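Local structure of phage integrase (Pectobacterium atrosepticum, 3JU0) at residues G25-V30 and Y37-Y42; S60-R65 and K90-K95. The protein is a phage-type integrase whose arm-type binding domain, the part described here, probably binds DNA during integrative recombination. All coordinates share one frame; numbering follows the deposited sequence.

Interaction 1. Residues G25-V30 and Y37-Y42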
ATOM      1  N   GLY A  25      -1.229  -9.592   0.245  1.00 20.57           N
ATOM      2  CA  GLY A  25      -2.122  -8.809  -0.585  1.00 20.23           C
ATOM      3  C   GLY A  25      -1.570  -7.452  -0.948  1.00 19.99           C
ATOM      4  O   GLY A  25      -2.168  -6.755  -1.741  1.00 21.99           O
ATOM      5  N   MET A  26      -0.469  -7.078  -0.317  1.00 18.33           N
ATOM      6  CA  MET A  26       0.096  -5.711  -0.595  1.00 18.88           C
ATOM      7  C   MET A  26       1.171  -5.711  -1.645  1.00 19.64           C
ATOM      8  O   MET A  26       2.016  -6.618  -1.702  1.00 21.69           O
ATOM      9  CB  MET A  26       0.610  -5.063   0.669  1.00 18.87           C
ATOM     10  CG  MET A  26       0.844  -3.596   0.449  1.00 22.05           C
ATOM     11  SD  MET A  26       1.422  -2.742   1.915  1.00 25.99           S
ATOM     12  CE  MET A  26       3.153  -3.235   1.993  1.00 23.54           C
ATOM     13  N   HIS A  27       1.158  -4.697  -2.483  1.00 19.49           N
ATOM     14  CA  HIS A  27       2.192  -4.553  -3.511  1.00 18.75           C
ATOM     15  C   HIS A  27       2.500  -3.085  -3.682  1.00 18.14           C
ATOM     16  O   HIS A  27       1.717  -2.196  -3.332  1.00 17.97           O
ATOM     17  CB  HIS A  27       1.804  -5.146  -4.841  1.00 20.50           C
ATOM     18  CG  HIS A  27       0.566  -4.621  -5.479  1.00 21.90           C
ATOM     19  ND1 HIS A  27       0.537  -3.584  -6.392  1.00 27.61           N
ATOM     20  CD2 HIS A  27      -0.690  -5.085  -5.410  1.00 23.76           C
ATOM     21  CE1 HIS A  27      -0.711  -3.397  -6.812  1.00 25.07           C
ATOM     22  NE2 HIS A  27      -1.464  -4.312  -6.248  1.00 27.79           N
ATOM     23  N   LEU A  28       3.683  -2.833  -4.240  1.00 18.08           N
ATOM     24  CA  LEU A  28       4.038  -1.512  -4.776  1.00 17.58           C
ATOM     25  C   LEU A  28       3.771  -1.527  -6.283  1.00 18.95           C
ATOM     26  O   LEU A  28       4.253  -2.376  -6.994  1.00 20.18           O
ATOM     27  CB  LEU A  28       5.510  -1.247  -4.486  1.00 17.39           C
ATOM     28  CG  LEU A  28       6.042   0.130  -4.851  1.00 18.88           C
ATOM     29  CD1 LEU A  28       5.537   1.092  -3.789  1.00 20.89           C
ATOM     30  CD2 LEU A  28       7.528   0.099  -4.956  1.00 23.46           C
ATOM     31  N   LEU A  29       3.029  -0.550  -6.760  1.00 18.80           N
ATOM     32  CA  LEU A  29       2.817  -0.306  -8.163  1.00 19.52           C
ATOM     33  C   LEU A  29       3.817   0.731  -8.603  1.00 18.51           C
ATOM     34  O   LEU A  29       3.821   1.878  -8.095  1.00 19.48           O
ATOM     35  CB  LEU A  29       1.368   0.143  -8.416  1.00 20.63           C
ATOM     36  CG  LEU A  29       0.991   0.308  -9.890  1.00 24.20           C
ATOM     37  CD1 LEU A  29       0.889  -1.117 -10.608  1.00 25.61           C
ATOM     38  CD2 LEU A  29      -0.315   1.022  -9.965  1.00 29.56           C
ATOM     39  N   VAL A  30       4.676   0.344  -9.544  1.00 18.79           N
ATOM     40  CA  VAL A  30       5.708   1.224 -10.071  1.00 18.60           C
ATOM     41  C   VAL A  30       5.201   1.664 -11.449  1.00 20.10           C
ATOM     42  O   VAL A  30       5.051   0.836 -12.376  1.00 19.67           O
ATOM     43  CB  VAL A  30       7.051   0.507 -10.218  1.00 19.46           C
ATOM     44  CG1 VAL A  30       8.154   1.432 -10.723  1.00 21.09           C
ATOM     45  CG2 VAL A  30       7.478  -0.079  -8.887  1.00 19.77           C
ATOM     46  N   TYR A  37       3.098   3.579  -5.962  1.00 17.36           N
ATOM     47  CA  TYR A  37       1.850   3.525  -5.254  1.00 18.56           C
ATOM     48  C   TYR A  37       1.763   2.285  -4.401  1.00 18.44           C
ATOM     49  O   TYR A  37       1.969   1.204  -4.904  1.00 19.71           O
ATOM     50  CB  TYR A  37       0.616   3.521  -6.212  1.00 18.24           C
ATOM     51  CG  TYR A  37       0.551   4.648  -7.186  1.00 18.61           C
ATOM     52  CD1 TYR A  37       1.252   4.611  -8.371  1.00 18.71           C
ATOM     53  CD2 TYR A  37      -0.281   5.714  -6.979  1.00 18.16           C
ATOM     54  CE1 TYR A  37       1.193   5.627  -9.294  1.00 19.10           C
ATOM     55  CE2 TYR A  37      -0.334   6.763  -7.891  1.00 17.60           C
ATOM     56  CZ  TYR A  37       0.426   6.769  -9.033  1.00 18.44           C
ATOM     57  OH  TYR A  37       0.305   7.796  -9.980  1.00 20.74           O
ATOM     58  N   TRP A  38       1.405   2.425  -3.129  1.00 15.61           N
ATOM     59  CA  TRP A  38       1.120   1.243  -2.292  1.00 16.30           C
ATOM     60  C   TRP A  38      -0.342   0.865  -2.461  1.00 15.45           C
ATOM     61  O   TRP A  38      -1.240   1.707  -2.366  1.00 16.60           O
ATOM     62  CB  TRP A  38       1.354   1.529  -0.839  1.00 16.27           C
ATOM     63  CG  TRP A  38       2.768   1.881  -0.485  1.00 16.28           C
ATOM     64  CD1 TRP A  38       3.240   3.105  -0.145  1.00 17.82           C
ATOM     65  CD2 TRP A  38       3.876   0.999  -0.499  1.00 16.74           C
ATOM     66  NE1 TRP A  38       4.583   3.022   0.124  1.00 18.67           N
ATOM     67  CE2 TRP A  38       5.000   1.730  -0.072  1.00 18.33           C
ATOM     68  CE3 TRP A  38       4.026  -0.361  -0.802  1.00 18.12           C
ATOM     69  CZ2 TRP A  38       6.300   1.154  -0.007  1.00 19.58           C
ATOM     70  CZ3 TRP A  38       5.323  -0.925  -0.686  1.00 20.80           C
ATOM     71  CH2 TRP A  38       6.407  -0.167  -0.271  1.00 20.98           C
ATOM     72  N   ARG A  39      -0.551  -0.419  -2.680  1.00 16.07           N
ATOM     73  CA  ARG A  39      -1.902  -0.966  -2.910  1.00 18.07           C
ATOM     74  C   ARG A  39      -2.119  -2.242  -2.145  1.00 17.76           C
ATOM     75  O   ARG A  39      -1.207  -3.063  -2.035  1.00 18.58           O
ATOM     76  CB  ARG A  39      -2.127  -1.276  -4.388  1.00 21.54           C
ATOM     77  CG  ARG A  39      -2.237  -0.077  -5.282  1.00 30.76           C
ATOM     78  CD  ARG A  39      -1.746   1.119  -4.782  1.00 41.05           C
ATOM     79  NE  ARG A  39      -2.539   2.176  -5.409  1.00 44.87           N
ATOM     80  CZ  ARG A  39      -2.619   3.443  -5.019  1.00 41.18           C
ATOM     81  NH1 ARG A  39      -1.989   4.020  -3.877  1.00 27.73           N
ATOM     82  NH2 ARG A  39      -3.368   4.128  -5.810  1.00 39.84           N
ATOM     83  N   LEU A  40      -3.357  -2.434  -1.718  1.00 17.06           N
ATOM     84  CA  LEU A  40      -3.748  -3.689  -1.059  1.00 15.59           C
ATOM     85  C   LEU A  40      -4.898  -4.341  -1.838  1.00 16.63           C
ATOM     86  O   LEU A  40      -5.984  -3.740  -2.048  1.00 19.07           O
ATOM     87  CB  LEU A  40      -4.212  -3.441   0.388  1.00 16.57           C
ATOM     88  CG  LEU A  40      -4.748  -4.663   1.129  1.00 18.22           C
ATOM     89  CD1 LEU A  40      -3.602  -5.650   1.342  1.00 21.85           C
ATOM     90  CD2 LEU A  40      -5.379  -4.294   2.422  1.00 22.05           C
ATOM     91  N   SER A  41      -4.706  -5.591  -2.235  1.00 18.41           N
ATOM     92  CA  SER A  41      -5.791  -6.380  -2.813  1.00 20.44           C
ATOM     93  C   SER A  41      -6.534  -7.079  -1.684  1.00 20.81           C
ATOM     94  O   SER A  41      -5.905  -7.690  -0.773  1.00 23.45           O
ATOM     95  CB  SER A  41      -5.157  -7.364  -3.779  1.00 22.32           C
ATOM     96  OG  SER A  41      -6.129  -8.209  -4.377  1.00 29.60           O
ATOM     97  N   TYR A  42      -7.856  -7.015  -1.734  1.00 21.72           N
ATOM     98  CA  TYR A  42      -8.675  -7.649  -0.677  1.00 22.88           C
ATOM     99  C   TYR A  42     -10.004  -8.045  -1.261  1.00 25.12           C
ATOM    100  O   TYR A  42     -10.403  -7.544  -2.357  1.00 25.15           O
ATOM    101  CB  TYR A  42      -8.862  -6.676   0.481  1.00 22.55           C
ATOM    102  CG  TYR A  42      -9.655  -5.460   0.227  1.00 20.88           C
ATOM    103  CD1 TYR A  42      -9.118  -4.331  -0.449  1.00 22.52           C
ATOM    104  CD2 TYR A  42     -11.007  -5.396   0.576  1.00 23.29           C
ATOM    105  CE1 TYR A  42      -9.862  -3.256  -0.663  1.00 25.06           C
ATOM    106  CE2 TYR A  42     -11.712  -4.291   0.388  1.00 26.20           C
ATOM    107  CZ  TYR A  42     -11.159  -3.198  -0.256  1.00 27.12           C
ATOM    108  OH  TYR A  42     -11.956  -2.058  -0.515  1.00 29.50           O
TER
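Leu28 and Trp38 face each other in a non-hydrogen-bonded pair of the antiparallel hairpin. Leu28 CD1 sits over one face of the indole, 3.5 Å from the centroid of its six-membered ring and only 5° off the ring normal, a CH-pi contact. Trp38 CG lies anti to the carbonyl carbon (chi1 -62°), and the six-membered ring comes nearer to strand 26-30 than CB does. Met26 approaches the same ring obliquely: its chain is extended until chi3 (77°) turns CE toward Trp38, with CE 4.1 Å from Trp38 CE3, and its sulfur makes a Met-aromatic contact.

The other face of the sheet carries His27, Leu29, Tyr37 and Arg39. Here Arg39 CB lies over one face of the His27 ring, 3.8 Å from its centroid, while Leu29 CB meets Tyr37 CB at 4.1 Å. The Arg39 chain bends at chi2 and donates from NH1 to Trp38 O.

Five backbone hydrogen bonds fix this register. His27 and Arg39 exchange one pair, Leu29 and Tyr37 another, and Ser41 N donates to Gly25 O (2.8 Å) just before strand 26-30 begins.

Both strands are central in the four-stranded sheet, flanked by strands 18-23 and 47-56. Trp38 NE1 bonds to Val59 O, and Trp38 and Leu40 pack against helix 61-76, which lies across the Met26 and Leu28 face.

Interaction 2. Residues S60-R65 and K90-K95; sequences SLADAR and KTIQEK
Asp63 reaches from the first turn of one helix to the start of another, where its OD1 accepts a hydrogen bond from Ile92 N (2.8 Å, 155° at the hydrogen). The donor comes on the syn side, 19° out of the carboxylate plane. Asp63 chi1 of -65° sets CG anti to the carbonyl carbon, beside the backbone N, and the carboxylate serves both helix starts. Its OD2 accepts from Ser60 N on the anti side, while Ser60 OG accepts from Asp63 N at 3.0 Å; together they form a capping box.

Thr91 and Glu94 make a second capping box. Thr91 OG1 stands between the backbone N and the carbonyl carbon, accepting from Glu94 N; CG2 is left beside the backbone N, and CB comes within 3.3 Å of Asp63 OD2. Glu94 OE1 receives Thr91 N from above its carboxylate plane.

Ile92 supplies the apolar margin: its CD1 meets Ala62 CB at 3.7 Å, and its CG1 passes close to Asp63 OD1. A water bridges Asp63 OD2 (2.6 Å) and Gln93 N. With backbone N-H groups of both helix starts turned to it, the carboxylate would probably be stabilised as an anion.

The contact thus ties the short helix 92-95, the last in the modelled chain, to the N-terminal end of helix 61-76, whose Leu61 and Ala64 pack against Trp38 of strand 36-44.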
ATOM      1  N   SER A  60       6.473   5.176   3.666  1.00 18.71           N
ATOM      2  CA  SER A  60       7.559   4.202   3.578  1.00 18.72           C
ATOM      3  C   SER A  60       7.046   2.770   3.530  1.00 17.43           C
ATOM      4  O   SER A  60       5.860   2.535   3.721  1.00 17.97           O
ATOM      5  CB  SER A  60       8.465   4.262   4.770  1.00 22.59           C
ATOM      6  OG  SER A  60       7.855   3.859   5.979  1.00 21.97           O
ATOM      7  N   LEU A  61       7.909   1.832   3.283  1.00 19.02           N
ATOM      8  CA  LEU A  61       7.528   0.435   3.337  1.00 19.31           C
ATOM      9  C   LEU A  61       6.974   0.031   4.712  1.00 19.92           C
ATOM     10  O   LEU A  61       5.916  -0.600   4.800  1.00 20.12           O
ATOM     11  CB  LEU A  61       8.776  -0.418   2.980  1.00 20.15           C
ATOM     12  CG  LEU A  61       8.616  -1.940   3.142  1.00 21.34           C
ATOM     13  CD1 LEU A  61       7.491  -2.558   2.328  1.00 20.95           C
ATOM     14  CD2 LEU A  61       9.915  -2.685   2.802  1.00 23.63           C
ATOM     15  N   ALA A  62       7.636   0.467   5.764  1.00 21.48           N
ATOM     16  CA  ALA A  62       7.110   0.236   7.114  1.00 20.98           C
ATOM     17  C   ALA A  62       5.744   0.862   7.323  1.00 21.13           C
ATOM     18  O   ALA A  62       4.828   0.252   7.937  1.00 21.63           O
ATOM     19  CB  ALA A  62       8.079   0.692   8.150  1.00 24.24           C
ATOM     20  N   ASP A  63       5.580   2.104   6.883  1.00 20.01           N
ATOM     21  CA  ASP A  63       4.311   2.768   6.965  1.00 20.37           C
ATOM     22  C   ASP A  63       3.201   2.012   6.175  1.00 17.62           C
ATOM     23  O   ASP A  63       2.070   1.846   6.633  1.00 18.23           O
ATOM     24  CB  ASP A  63       4.383   4.166   6.384  1.00 21.23           C
ATOM     25  CG  ASP A  63       5.271   5.147   7.113  1.00 26.60           C
ATOM     26  OD1 ASP A  63       5.324   5.124   8.368  1.00 28.45           O
ATOM     27  OD2 ASP A  63       5.820   6.060   6.356  1.00 25.93           O
ATOM     28  N   ALA A  64       3.542   1.517   5.004  1.00 17.38           N
ATOM     29  CA  ALA A  64       2.625   0.799   4.169  1.00 16.40           C
ATOM     30  C   ALA A  64       2.172  -0.512   4.833  1.00 16.61           C
ATOM     31  O   ALA A  64       1.002  -0.829   4.819  1.00 16.54           O
ATOM     32  CB  ALA A  64       3.211   0.518   2.820  1.00 17.07           C
ATOM     33  N   ARG A  65       3.103  -1.218   5.448  1.00 17.08           N
ATOM     34  CA  ARG A  65       2.775  -2.446   6.211  1.00 17.81           C
ATOM     35  C   ARG A  65       1.869  -2.096   7.378  1.00 16.80           C
ATOM     36  O   ARG A  65       0.938  -2.876   7.665  1.00 18.27           O
ATOM     37  CB  ARG A  65       4.037  -3.201   6.628  1.00 18.23           C
ATOM     38  CG  ARG A  65       4.815  -3.768   5.504  1.00 19.78           C
ATOM     39  CD  ARG A  65       6.114  -4.368   5.918  1.00 21.77           C
ATOM     40  NE  ARG A  65       6.752  -5.070   4.834  1.00 22.58           N
ATOM     41  CZ  ARG A  65       8.048  -5.326   4.774  1.00 25.37           C
ATOM     42  NH1 ARG A  65       8.857  -4.894   5.714  1.00 28.96           N
ATOM     43  NH2 ARG A  65       8.506  -5.971   3.742  1.00 27.29           N
ATOM     44  N   LYS A  90      -0.852   8.103  10.858  1.00 34.85           N
ATOM     45  CA  LYS A  90       0.344   8.949  10.807  1.00 36.08           C
ATOM     46  C   LYS A  90       1.544   8.120  10.422  1.00 35.21           C
ATOM     47  O   LYS A  90       1.700   6.942  10.840  1.00 36.76           O
ATOM     48  CB  LYS A  90       0.600   9.630  12.160  1.00 37.10           C
ATOM     49  CG  LYS A  90      -0.507  10.547  12.566  1.00 39.53           C
ATOM     50  N   THR A  91       2.422   8.709   9.629  1.00 33.35           N
ATOM     51  CA  THR A  91       3.596   7.984   9.193  1.00 32.83           C
ATOM     52  C   THR A  91       4.717   8.110  10.206  1.00 33.96           C
ATOM     53  O   THR A  91       4.669   8.930  11.132  1.00 34.22           O
ATOM     54  CB  THR A  91       4.145   8.511   7.866  1.00 31.49           C
ATOM     55  OG1 THR A  91       4.545   9.886   8.054  1.00 32.49           O
ATOM     56  CG2 THR A  91       3.146   8.387   6.756  1.00 31.19           C
ATOM     57  N   ILE A  92       5.715   7.279  10.058  1.00 35.82           N
ATOM     58  CA  ILE A  92       6.784   7.286  11.048  1.00 39.07           C
ATOM     59  C   ILE A  92       7.438   8.681  11.125  1.00 40.98           C
ATOM     60  O   ILE A  92       7.670   9.225  12.244  1.00 41.52           O
ATOM     61  CB  ILE A  92       7.820   6.157  10.784  1.00 39.88           C
ATOM     62  CG1 ILE A  92       7.219   4.758  11.008  1.00 41.96           C
ATOM     63  CG2 ILE A  92       9.019   6.417  11.686  1.00 40.31           C
ATOM     64  CD1 ILE A  92       8.025   3.624  10.394  1.00 43.81           C
ATOM     65  N   GLN A  93       7.721   9.274   9.957  1.00 40.82           N
ATOM     66  CA  GLN A  93       8.227  10.652   9.869  1.00 42.01           C
ATOM     67  C   GLN A  93       7.305  11.730  10.414  1.00 42.43           C
ATOM     68  O   GLN A  93       7.785  12.696  11.022  1.00 42.95           O
ATOM     69  CB  GLN A  93       8.490  11.050   8.432  1.00 41.46           C
ATOM     70  N   GLU A  94       6.013  11.618  10.116  1.00 42.20           N
ATOM     71  CA  GLU A  94       5.052  12.549  10.650  1.00 42.88           C
ATOM     72  C   GLU A  94       5.135  12.483  12.154  1.00 44.32           C
ATOM     73  O   GLU A  94       5.028  13.514  12.810  1.00 43.57           O
ATOM     74  CB  GLU A  94       3.640  12.230  10.145  1.00 42.89           C
ATOM     75  CG  GLU A  94       3.437  12.765   8.725  1.00 43.14           C
ATOM     76  CD  GLU A  94       2.172  12.274   8.091  1.00 45.50           C
ATOM     77  OE1 GLU A  94       1.441  11.494   8.780  1.00 41.30           O
ATOM     78  OE2 GLU A  94       1.937  12.675   6.918  1.00 48.73           O
ATOM     79  N   LYS A  95       5.356  11.281  12.700  1.00 46.82           N
ATOM     80  CA  LYS A  95       5.521  11.091  14.153  1.00 49.71           C
ATOM     81  C   LYS A  95       6.662  11.941  14.707  1.00 51.40           C
ATOM     82  O   LYS A  95       6.540  12.621  15.728  1.00 52.26           O
ATOM     83  CB  LYS A  95       5.812   9.616  14.437  1.00 50.14           C
ATOM     84  CG  LYS A  95       4.553   8.775  14.577  1.00 51.86           C
ATOM     85  CD  LYS A  95       3.457   9.252  13.635  1.00 53.54           C
TER
HETATM   86  O   HOH W   1       7.641   7.692   7.324  1.00 37.28           O
HETATM   87  O   HOH W   2       3.487   4.250  10.259  1.00 38.62           O

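The two contacts come in series along the chain: the hairpin of interaction 1 closes before interaction 2 opens at the start of helix 61-76. Their centres lie 15 Å apart, yet they touch directly. Trp38 CD2 is 3.4 Å from Ala64 CB, and Met26 SD packs against Ala64 O at 3.5 Å. Helix 61-76 therefore lies between the sheet and helix 92-95, its first turn resting on the sheet on one side and meeting helix 92-95 on another. Sheet, long helix and last modelled helix are stacked in that order, linking the hairpin of the arm-type binding domain to the end of the modelled chain.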